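Local structure of glycosyl hydrolase, family 38 (Enterococcus faecalis, 5KBP) at residues Pro24-Glu27 with His28-Leu32; Phe574-Pro577 with Thr578-Gly582. The protein probably hydrolyses terminal alpha-linked mannose residues from glycans, as a metal-dependent retaining alpha-mannosidase of glycoside hydrolase family 38. All coordinates share one frame; numbering follows the deposited sequence.

Interaction 1: residues Pro24-Glu27 with His28-Leu32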
ATOM      1  N   PRO A  24      -7.862   5.655  -9.339  1.00 37.94           N
ATOM      2  CA  PRO A  24      -7.322   4.870  -8.225  1.00 41.84           C
ATOM      3  C   PRO A  24      -8.013   3.517  -8.154  1.00 41.64           C
ATOM      4  O   PRO A  24      -9.142   3.349  -8.625  1.00 48.55           O
ATOM      5  CB  PRO A  24      -7.633   5.732  -6.997  1.00 38.61           C
ATOM      6  CG  PRO A  24      -7.721   7.123  -7.532  1.00 39.61           C
ATOM      7  CD  PRO A  24      -8.321   6.986  -8.905  1.00 40.15           C
ATOM      8  N   TYR A  25      -7.314   2.542  -7.565  1.00 34.82           N
ATOM      9  CA  TYR A  25      -7.770   1.154  -7.611  1.00 36.93           C
ATOM     10  C   TYR A  25      -9.197   1.006  -7.098  1.00 35.32           C
ATOM     11  O   TYR A  25     -10.034   0.356  -7.733  1.00 47.15           O
ATOM     12  CB  TYR A  25      -6.832   0.256  -6.807  1.00 38.63           C
ATOM     13  CG  TYR A  25      -7.461  -1.083  -6.490  1.00 43.72           C
ATOM     14  CD1 TYR A  25      -7.646  -2.032  -7.485  1.00 46.58           C
ATOM     15  CD2 TYR A  25      -7.889  -1.388  -5.203  1.00 36.89           C
ATOM     16  CE1 TYR A  25      -8.232  -3.253  -7.209  1.00 44.11           C
ATOM     17  CE2 TYR A  25      -8.477  -2.610  -4.917  1.00 30.23           C
ATOM     18  CZ  TYR A  25      -8.646  -3.539  -5.925  1.00 43.18           C
ATOM     19  OH  TYR A  25      -9.228  -4.756  -5.651  1.00 51.53           O
ATOM     20  N   GLU A  26      -9.493   1.606  -5.943  1.00 38.85           N
ATOM     21  CA  GLU A  26     -10.800   1.399  -5.329  1.00 41.00           C
ATOM     22  C   GLU A  26     -11.919   2.047  -6.134  1.00 42.29           C
ATOM     23  O   GLU A  26     -13.070   1.606  -6.051  1.00 45.59           O
ATOM     24  CB  GLU A  26     -10.798   1.924  -3.895  1.00 37.69           C
ATOM     25  CG  GLU A  26      -9.941   1.110  -2.934  1.00 48.16           C
ATOM     26  CD  GLU A  26     -10.470  -0.299  -2.697  1.00 56.11           C
ATOM     27  OE1 GLU A  26      -9.719  -1.124  -2.135  1.00 49.98           O
ATOM     28  OE2 GLU A  26     -11.631  -0.584  -3.063  1.00 56.22           O
ATOM     29  N   GLU A  27     -11.610   3.088  -6.912  1.00 32.70           N
ATOM     30  CA  GLU A  27     -12.620   3.662  -7.796  1.00 37.86           C
ATOM     31  C   GLU A  27     -13.048   2.654  -8.856  1.00 45.30           C
ATOM     32  O   GLU A  27     -14.244   2.504  -9.133  1.00 52.60           O
ATOM     33  CB  GLU A  27     -12.091   4.943  -8.441  1.00 37.19           C
ATOM     34  CG  GLU A  27     -11.842   6.086  -7.461  1.00 52.41           C
ATOM     35  CD  GLU A  27     -13.119   6.796  -7.048  1.00 62.18           C
ATOM     36  OE1 GLU A  27     -14.147   6.614  -7.732  1.00 61.50           O
ATOM     37  OE2 GLU A  27     -13.094   7.538  -6.042  1.00 61.68           O
ATOM     38  N   HIS A  28     -12.084   1.950  -9.457  1.00 41.44           N
ATOM     39  CA  HIS A  28     -12.425   0.847 -10.349  1.00 33.18           C
ATOM     40  C   HIS A  28     -13.069  -0.300  -9.581  1.00 37.30           C
ATOM     41  O   HIS A  28     -13.998  -0.944 -10.079  1.00 45.05           O
ATOM     42  CB  HIS A  28     -11.180   0.348 -11.083  1.00 30.48           C
ATOM     43  CG  HIS A  28     -10.602   1.334 -12.049  1.00 40.31           C
ATOM     44  ND1 HIS A  28     -11.266   1.736 -13.187  1.00 51.83           N
ATOM     45  CD2 HIS A  28      -9.414   1.984 -12.055  1.00 49.19           C
ATOM     46  CE1 HIS A  28     -10.515   2.599 -13.849  1.00 53.66           C
ATOM     47  NE2 HIS A  28      -9.385   2.764 -13.184  1.00 50.83           N
ATOM     48  N   HIS A  29     -12.586  -0.566  -8.365  1.00 33.51           N
ATOM     49  CA  HIS A  29     -13.071  -1.710  -7.600  1.00 32.70           C
ATOM     50  C   HIS A  29     -14.542  -1.555  -7.235  1.00 34.21           C
ATOM     51  O   HIS A  29     -15.315  -2.516  -7.327  1.00 36.67           O
ATOM     52  CB  HIS A  29     -12.226  -1.890  -6.340  1.00 35.87           C
ATOM     53  CG  HIS A  29     -12.531  -3.142  -5.581  1.00 43.07           C
ATOM     54  ND1 HIS A  29     -12.193  -3.308  -4.256  1.00 46.59           N
ATOM     55  CD2 HIS A  29     -13.138  -4.292  -5.961  1.00 42.93           C
ATOM     56  CE1 HIS A  29     -12.580  -4.504  -3.851  1.00 43.78           C
ATOM     57  NE2 HIS A  29     -13.157  -5.121  -4.866  1.00 42.10           N
ATOM     58  N   MET A  30     -14.948  -0.353  -6.817  1.00 35.85           N
ATOM     59  CA  MET A  30     -16.348  -0.135  -6.471  1.00 41.78           C
ATOM     60  C   MET A  30     -17.250  -0.225  -7.695  1.00 38.46           C
ATOM     61  O   MET A  30     -18.435  -0.556  -7.566  1.00 40.89           O
ATOM     62  CB  MET A  30     -16.517   1.217  -5.780  1.00 35.57           C
ATOM     63  CG  MET A  30     -15.841   1.317  -4.420  1.00 41.23           C
ATOM     64  SD  MET A  30     -16.414   0.081  -3.237  1.00 43.58           S
ATOM     65  CE  MET A  30     -15.068  -1.102  -3.287  1.00 32.27           C
ATOM     66  N   ARG A  31     -16.714   0.065  -8.880  1.00 38.68           N
ATOM     67  CA  ARG A  31     -17.477  -0.129 -10.106  1.00 43.83           C
ATOM     68  C   ARG A  31     -17.511  -1.592 -10.526  1.00 44.22           C
ATOM     69  O   ARG A  31     -18.438  -2.006 -11.231  1.00 47.47           O
ATOM     70  CB  ARG A  31     -16.902   0.739 -11.223  1.00 34.62           C
ATOM     71  CG  ARG A  31     -17.246   2.212 -11.075  1.00 38.68           C
ATOM     72  CD  ARG A  31     -16.486   3.089 -12.052  1.00 33.41           C
ATOM     73  NE  ARG A  31     -16.914   4.482 -11.953  1.00 41.28           N
ATOM     74  CZ  ARG A  31     -16.414   5.361 -11.091  1.00 43.13           C
ATOM     75  NH1 ARG A  31     -15.460   4.996 -10.243  1.00 35.57           N
ATOM     76  NH2 ARG A  31     -16.867   6.609 -11.073  1.00 37.54           N
ATOM     77  N   LEU A  32     -16.523  -2.384 -10.102  1.00 42.03           N
ATOM     78  CA  LEU A  32     -16.578  -3.823 -10.334  1.00 38.90           C
ATOM     79  C   LEU A  32     -17.715  -4.458  -9.543  1.00 37.74           C
ATOM     80  O   LEU A  32     -18.345  -5.414 -10.009  1.00 37.59           O
ATOM     81  CB  LEU A  32     -15.242  -4.467  -9.967  1.00 49.00           C
ATOM     82  CG  LEU A  32     -15.117  -5.965 -10.245  1.00 53.07           C
ATOM     83  CD1 LEU A  32     -15.192  -6.237 -11.738  1.00 56.17           C
ATOM     84  CD2 LEU A  32     -13.832  -6.535  -9.655  1.00 52.43           C
TER
HETATM   85  O   HOH W   1     -16.653   8.273  -8.521  1.00 46.89           O

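Interaction 2: residues Phe574-Pro577 with Thr578-Gly582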
ATOM      1  N   PHE A 574       7.627   6.479 -26.294  1.00 47.09           N
ATOM      2  CA  PHE A 574       8.727   7.431 -26.292  1.00 45.70           C
ATOM      3  C   PHE A 574       8.704   8.237 -27.583  1.00 46.29           C
ATOM      4  O   PHE A 574       8.451   7.692 -28.662  1.00 48.11           O
ATOM      5  CB  PHE A 574      10.069   6.708 -26.148  1.00 37.24           C
ATOM      6  CG  PHE A 574      11.266   7.560 -26.488  1.00 40.04           C
ATOM      7  CD1 PHE A 574      11.832   8.392 -25.538  1.00 35.15           C
ATOM      8  CD2 PHE A 574      11.839   7.513 -27.751  1.00 45.02           C
ATOM      9  CE1 PHE A 574      12.935   9.173 -25.841  1.00 45.65           C
ATOM     10  CE2 PHE A 574      12.944   8.291 -28.061  1.00 45.95           C
ATOM     11  CZ  PHE A 574      13.492   9.122 -27.103  1.00 48.60           C
ATOM     12  N   PHE A 575       8.975   9.536 -27.469  1.00 38.89           N
ATOM     13  CA  PHE A 575       9.054  10.396 -28.647  1.00 42.60           C
ATOM     14  C   PHE A 575      10.045  11.513 -28.361  1.00 46.25           C
ATOM     15  O   PHE A 575       9.800  12.353 -27.489  1.00 50.29           O
ATOM     16  CB  PHE A 575       7.685  10.959 -29.019  1.00 49.30           C
ATOM     17  CG  PHE A 575       7.699  11.793 -30.271  1.00 47.87           C
ATOM     18  CD1 PHE A 575       7.692  11.192 -31.521  1.00 47.15           C
ATOM     19  CD2 PHE A 575       7.727  13.176 -30.202  1.00 47.75           C
ATOM     20  CE1 PHE A 575       7.709  11.953 -32.674  1.00 46.87           C
ATOM     21  CE2 PHE A 575       7.744  13.944 -31.352  1.00 51.01           C
ATOM     22  CZ  PHE A 575       7.735  13.332 -32.590  1.00 49.68           C
ATOM     23  N   LYS A 576      11.147  11.525 -29.097  1.00 46.02           N
ATOM     24  CA  LYS A 576      12.154  12.566 -28.936  1.00 48.95           C
ATOM     25  C   LYS A 576      11.676  13.856 -29.592  1.00 51.87           C
ATOM     26  O   LYS A 576      11.148  13.814 -30.710  1.00 56.06           O
ATOM     27  CB  LYS A 576      13.478  12.124 -29.557  1.00 50.33           C
ATOM     28  CG  LYS A 576      14.608  13.129 -29.421  1.00 54.84           C
ATOM     29  CD  LYS A 576      15.825  12.690 -30.220  1.00 62.35           C
ATOM     30  CE  LYS A 576      15.503  12.592 -31.706  1.00 67.51           C
ATOM     31  NZ  LYS A 576      16.689  12.181 -32.509  1.00 72.70           N
ATOM     32  N   PRO A 577      11.819  15.005 -28.930  1.00 50.07           N
ATOM     33  CA  PRO A 577      11.486  16.276 -29.583  1.00 47.77           C
ATOM     34  C   PRO A 577      12.281  16.456 -30.869  1.00 49.57           C
ATOM     35  O   PRO A 577      13.411  15.979 -31.002  1.00 53.51           O
ATOM     36  CB  PRO A 577      11.857  17.331 -28.532  1.00 43.51           C
ATOM     37  CG  PRO A 577      12.684  16.605 -27.507  1.00 47.68           C
ATOM     38  CD  PRO A 577      12.204  15.194 -27.523  1.00 47.47           C
ATOM     39  N   THR A 578      11.666  17.157 -31.825  1.00 42.95           N
ATOM     40  CA  THR A 578      12.149  17.133 -33.202  1.00 51.90           C
ATOM     41  C   THR A 578      13.513  17.794 -33.357  1.00 52.50           C
ATOM     42  O   THR A 578      14.261  17.448 -34.278  1.00 57.37           O
ATOM     43  CB  THR A 578      11.130  17.804 -34.127  1.00 49.90           C
ATOM     44  OG1 THR A 578      10.976  19.181 -33.760  1.00 54.89           O
ATOM     45  CG2 THR A 578       9.784  17.107 -34.021  1.00 40.34           C
ATOM     46  N   GLU A 579      13.861  18.738 -32.483  1.00 53.94           N
ATOM     47  CA  GLU A 579      15.147  19.416 -32.578  1.00 61.12           C
ATOM     48  C   GLU A 579      16.213  18.812 -31.674  1.00 64.46           C
ATOM     49  O   GLU A 579      17.382  19.201 -31.775  1.00 64.76           O
ATOM     50  CB  GLU A 579      14.992  20.908 -32.251  1.00 56.81           C
ATOM     51  CG  GLU A 579      13.829  21.585 -32.960  1.00 75.66           C
ATOM     52  CD  GLU A 579      13.845  21.374 -34.462  1.00 96.23           C
ATOM     53  OE1 GLU A 579      14.939  21.410 -35.063  1.00103.64           O
ATOM     54  OE2 GLU A 579      12.759  21.169 -35.043  1.00100.55           O
ATOM     55  N   ASP A 580      15.844  17.877 -30.803  1.00 63.29           N
ATOM     56  CA  ASP A 580      16.804  17.287 -29.881  1.00 65.71           C
ATOM     57  C   ASP A 580      17.726  16.325 -30.619  1.00 65.45           C
ATOM     58  O   ASP A 580      17.266  15.425 -31.330  1.00 63.27           O
ATOM     59  CB  ASP A 580      16.073  16.565 -28.752  1.00 63.87           C
ATOM     60  CG  ASP A 580      17.022  15.940 -27.747  1.00 71.77           C
ATOM     61  OD1 ASP A 580      18.154  16.447 -27.600  1.00 78.01           O
ATOM     62  OD2 ASP A 580      16.633  14.946 -27.100  1.00 75.83           O
ATOM     63  N   GLN A 581      19.033  16.517 -30.448  1.00 65.37           N
ATOM     64  CA  GLN A 581      20.042  15.669 -31.067  1.00 71.31           C
ATOM     65  C   GLN A 581      20.836  14.866 -30.043  1.00 64.69           C
ATOM     66  O   GLN A 581      21.831  14.228 -30.404  1.00 71.33           O
ATOM     67  CB  GLN A 581      20.980  16.516 -31.930  1.00 78.34           C
ATOM     68  CG  GLN A 581      20.307  17.086 -33.172  1.00 86.37           C
ATOM     69  CD  GLN A 581      21.088  18.224 -33.796  1.00100.44           C
ATOM     70  OE1 GLN A 581      21.522  19.146 -33.105  1.00109.62           O
ATOM     71  NE2 GLN A 581      21.271  18.166 -35.110  1.00101.13           N
ATOM     72  N   GLY A 582      20.424  14.885 -28.781  1.00 58.18           N
ATOM     73  CA  GLY A 582      21.009  14.033 -27.769  1.00 51.26           C
ATOM     74  C   GLY A 582      22.183  14.676 -27.049  1.00 56.72           C
ATOM     75  O   GLY A 582      22.780  15.651 -27.503  1.00 55.79           O
TER

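Interaction 1: residues Pro24-Glu27 with His28-Leu32
Glu26 and His29 lie side by side, pointing the same way, and are joined by a bent hydrogen bond from His29 ND1 to Glu26 OE2 of 3.0 Å. The carboxylate receives it on its syn side, with the donor 33° out of the carboxylate plane. His29 NE2 is bonded to the backbone O of Asp63, so the imidazole is gripped at both nitrogens and its flip is fixed; Glu26 OE1 bonds to Tyr342 OH of the second subunit.

Aromatic contact comes from Tyr25, whose OH stands over the centre of the His29 ring, while His29 CB lies over the Tyr25 face, 4.2 Å from the ring centroid. The two rings are nearly parallel but slid apart.

Charge pairing is carried by Arg31. Its chain runs extended from CG to NE, and NH1 reaches both Glu27 OE1 (3.3 Å, a salt bridge using the anti lone pair) and Glu27 O (3.0 Å). A water joins Glu27 OE1 to Arg31 NH2.

Along the backbone, Met30 N bonds to Glu26 O at 2.8 Å and His29 N to Tyr25 O. Pro24 is the N-cap residue, and these i to i+4 and i to i+3 side-chain links mark the first turns of helix 25-45, at the subunit interface.

Interaction 2: residues Phe574-Pro577 with Thr578-Gly582
Pro577 and Asp580 form the close-packed side of this corner. Their side chains run alongside each other in the same direction, and Pro577 CG rests 3.6 Å from Asp580 CB. On the backbone, Asp580 N donates to Pro577 O at 3.1 Å, approaching from above the carbonyl plane, 59° out of it. Pro577 is buried, its ring covered also by Gln636 and Arg637.

The bond closes a type I beta turn from Pro577 to Asp580, and a second, smaller element follows it directly: Asp580 OD1 accepts from Gly582 N at 3.0 Å with an N-H...O angle of 165°, an Asx turn. The two oxygens of the Asp580 carboxylate divide the work: OD1 takes Gly582 N, and OD2 bonds to Gly566 N at the end of strand 555-566. One side chain thus ties the turn to the strand that precedes the loop and to the glycine just before strand 583-584.

Toward solvent the contact is looser. Lys576 crosses the Asp580 side chain at about a right angle, touching it through CG, 3.6 Å from Asp580 OD2; Lys576 CD also comes to 3.3 Å from the backbone Asp580 O. A bend at chi3 (61°) carries the chain along that carbonyl, while the ammonium stays 6.1 Å from Asp580 OD2, measured from Lys576 NZ, so no salt bridge forms. On the exposed crest of the turn Thr578 OG1 donates to Glu579 OE2 at 3.0 Å, meeting the carboxylate from above its plane, and Gln636 bonds to both Thr578 OG1 and Glu579 N.

How the interactions relate
Interactions 1 and 2 are both local, each within one continuous stretch, but one lies in the family 38 N-terminal domain, the other in the C-terminal domain, and they do not touch: their centres lie 37 Å apart and their nearest atoms about 22 Å. Interaction 1 is partly buried and lies on one element, the start of helix 25-45, where the second subunit packs against it. Interaction 2 is a surface contact in the loop between strands 555-566 and 583-584, with no other chain of the assembly touching it. The chemistry follows: a tyrosine hydroxyl set over a histidine ring, a His-carboxylate bond and a salt bridge on the helix, against one turn-closing backbone bond, an Asx turn, proline packing and aliphatic lysine contact in the loop.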